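Local coordinates for citrate lyase subunit beta-like protein (Mycobacterium tuberculosis H37Rv, PDB 6CJ4) that is a magnesium-binding lyase of the HpcH/HpaI aldolase family that forms homotrimers and may play a role in fatty acid biosynthesis, at residues 9-14 / 68-73. Numbering follows the deposited sequence.
Sequences MNLRAA and RTVVRI. With AAE (acetoacetic acid), chain D; ACT (acetate ion), chain C.
Ala14 lies over one face of the Arg68 guanidinium, its CB 3.6 Å from NE and displaced toward the rim of the group. Arg68 starts out from a CB that points away from residues 9-14 and folds back: a bend at chi2 (-65°) returns the chain across the N-terminal turn, so that CD also packs against the Ala14 methyl. Farther out, NH1 comes within 3.3 Å of Asn10 O, which approaches the guanidinium obliquely. That carbonyl already accepts a backbone hydrogen bond from Ala13 N, and a second backbone bond of the turn runs from Ala14 N to Leu11 O.

Nearer the strand, Leu11 and Val70 make an apolar contact, the two side chains crossing at a slant with Leu11 CD1 4.0 Å from Val70 CG2, while Val38 of the adjacent strand 38-42 borders the same leucine. Within this contact Met9 meets backbone: a bend at chi3 (67°) carries CE to 3.3 Å from Thr69 O, a placement to be read with caution because the residue is poorly ordered; it also touches Thr94 and Thr95.

At the far end of the strand, Arg72 uses the in-plane edge of its guanidinium, giving NH1 to acetoacetate O8 (3.0 Å) and NH2, almost straight, to OXT of an acetate probably from the crystallisation liquor (2.7 Å); Asp42 holds NE through a salt bridge. Strand 69-72 is the third of eight parallel strands in a TIM barrel. Residues 9-14 pack beside its N-terminal end, whereas the substrate-binding Arg72 stands at the strand's C-terminal end, where TIM-barrel enzymes carry their active sites.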
loop_
_atom_site.group_PDB
_atom_site.type_symbol
_atom_site.label_atom_id
_atom_site.label_comp_id
_atom_site.label_asym_id
_atom_site.label_seq_id
_atom_site.Cartn_x
_atom_site.Cartn_y
_atom_site.Cartn_z
ATOM N N MET A 9 2.690 27.795 13.808
ATOM C CA MET A 9 2.685 28.508 12.532
ATOM C C MET A 9 1.407 28.242 11.750
ATOM O O MET A 9 0.784 27.189 11.899
ATOM C CB MET A 9 3.894 28.106 11.686
ATOM C CG MET A 9 5.232 28.424 12.323
ATOM S SD MET A 9 6.604 27.555 11.538
ATOM C CE MET A 9 6.657 28.317 9.925
ATOM N N ASN A 10 1.015 29.204 10.916
ATOM C CA ASN A 10 -0.079 28.993 9.973
ATOM C C ASN A 10 0.519 28.602 8.621
ATOM O O ASN A 10 0.440 29.316 7.618
ATOM C CB ASN A 10 -0.959 30.231 9.877
ATOM C CG ASN A 10 -2.356 29.908 9.383
ATOM O OD1 ASN A 10 -2.574 28.884 8.731
ATOM N ND2 ASN A 10 -3.309 30.777 9.697
ATOM N N LEU A 11 1.157 27.431 8.630
ATOM C CA LEU A 11 1.805 26.924 7.427
ATOM C C LEU A 11 0.791 26.579 6.345
ATOM O O LEU A 11 1.086 26.718 5.152
ATOM C CB LEU A 11 2.670 25.713 7.787
ATOM C CG LEU A 11 3.982 26.112 8.466
ATOM C CD1 LEU A 11 4.729 24.903 9.006
ATOM C CD2 LEU A 11 4.837 26.876 7.469
ATOM N N ARG A 12 -0.410 26.155 6.741
ATOM C CA ARG A 12 -1.436 25.815 5.764
ATOM C C ARG A 12 -1.915 27.043 5.001
ATOM O O ARG A 12 -2.354 26.921 3.851
ATOM C CB ARG A 12 -2.605 25.123 6.465
ATOM C CG ARG A 12 -3.560 24.398 5.528
ATOM C CD ARG A 12 -4.652 23.673 6.303
ATOM N NE ARG A 12 -4.126 22.595 7.140
ATOM C CZ ARG A 12 -3.920 21.350 6.719
ATOM N NH1 ARG A 12 -4.190 21.017 5.460
ATOM N NH2 ARG A 12 -3.443 20.434 7.558
ATOM N N ALA A 13 -1.831 28.231 5.610
ATOM C CA ALA A 13 -2.242 29.450 4.923
ATOM C C ALA A 13 -1.238 29.890 3.864
ATOM O O ALA A 13 -1.602 30.642 2.954
ATOM C CB ALA A 13 -2.460 30.580 5.929
ATOM N N ALA A 14 0.015 29.455 3.966
ATOM C CA ALA A 14 0.978 29.751 2.920
ATOM C C ALA A 14 0.724 28.865 1.700
ATOM O O ALA A 14 0.080 27.812 1.779
ATOM C CB ALA A 14 2.405 29.558 3.437
ATOM N N ARG A 68 7.129 31.641 8.201
ATOM C CA ARG A 68 7.224 31.084 6.856
ATOM C C ARG A 68 8.513 30.293 6.665
ATOM O O ARG A 68 8.956 30.104 5.526
ATOM C CB ARG A 68 7.120 32.202 5.815
ATOM C CG ARG A 68 5.773 32.897 5.795
ATOM C CD ARG A 68 4.675 31.938 5.363
ATOM N NE ARG A 68 3.391 32.610 5.175
ATOM C CZ ARG A 68 2.382 32.563 6.042
ATOM N NH1 ARG A 68 2.500 31.870 7.168
ATOM N NH2 ARG A 68 1.251 33.204 5.783
ATOM N N THR A 69 9.122 29.830 7.759
ATOM C CA THR A 69 10.411 29.153 7.715
ATOM C C THR A 69 10.350 27.921 8.600
ATOM O O THR A 69 9.895 28.001 9.745
ATOM C CB THR A 69 11.543 30.070 8.195
ATOM O OG1 THR A 69 11.522 31.299 7.460
ATOM C CG2 THR A 69 12.898 29.397 8.008
ATOM N N VAL A 70 10.810 26.795 8.060
ATOM C CA VAL A 70 10.987 25.529 8.763
ATOM C C VAL A 70 12.479 25.226 8.755
ATOM O O VAL A 70 13.183 25.600 7.812
ATOM C CB VAL A 70 10.183 24.396 8.066
ATOM C CG1 VAL A 70 10.523 23.025 8.642
ATOM C CG2 VAL A 70 8.679 24.670 8.150
ATOM N N VAL A 71 12.974 24.546 9.791
ATOM C CA VAL A 71 14.385 24.163 9.844
ATOM C C VAL A 71 14.479 22.644 9.792
ATOM O O VAL A 71 13.972 21.956 10.688
ATOM C CB VAL A 71 15.084 24.712 11.098
ATOM C CG1 VAL A 71 16.541 24.240 11.143
ATOM C CG2 VAL A 71 15.023 26.259 11.127
ATOM N N ARG A 72 15.136 22.109 8.759
ATOM C CA ARG A 72 15.383 20.668 8.739
ATOM C C ARG A 72 16.606 20.363 9.591
ATOM O O ARG A 72 17.719 20.810 9.281
ATOM C CB ARG A 72 15.577 20.114 7.328
ATOM C CG ARG A 72 15.834 18.592 7.391
ATOM C CD ARG A 72 15.582 17.864 6.064
ATOM N NE ARG A 72 16.656 18.087 5.106
ATOM C CZ ARG A 72 16.788 17.390 3.979
ATOM N NH1 ARG A 72 15.920 16.429 3.690
ATOM N NH2 ARG A 72 17.792 17.644 3.157
ATOM N N ILE A 73 16.394 19.616 10.675
ATOM C CA ILE A 73 17.473 19.225 11.569
ATOM C C ILE A 73 17.998 17.858 11.155
ATOM O O ILE A 73 17.561 17.297 10.146
ATOM C CB ILE A 73 16.997 19.233 13.032
ATOM C CG1 ILE A 73 15.859 18.214 13.228
ATOM C CG2 ILE A 73 16.539 20.638 13.387
ATOM C CD1 ILE A 73 15.277 18.172 14.665
HETATM O O1 AAE D . 15.965 11.696 0.471
HETATM C C2 AAE D . 15.306 12.257 -0.442
HETATM O O3 AAE D . 14.649 11.563 -1.271
HETATM C C4 AAE D . 15.283 13.747 -0.560
HETATM C C5 AAE D . 14.990 14.542 0.675
HETATM O O8 AAE D . 15.438 14.170 1.756
HETATM C C9 AAE D . 14.188 15.792 0.564
HETATM C C ACT C . 17.783 16.883 -0.278
HETATM O O ACT C . 17.690 16.423 -1.452
HETATM O OXT ACT C . 17.892 16.246 0.815
HETATM C CH3 ACT C . 17.763 18.454 -0.184
#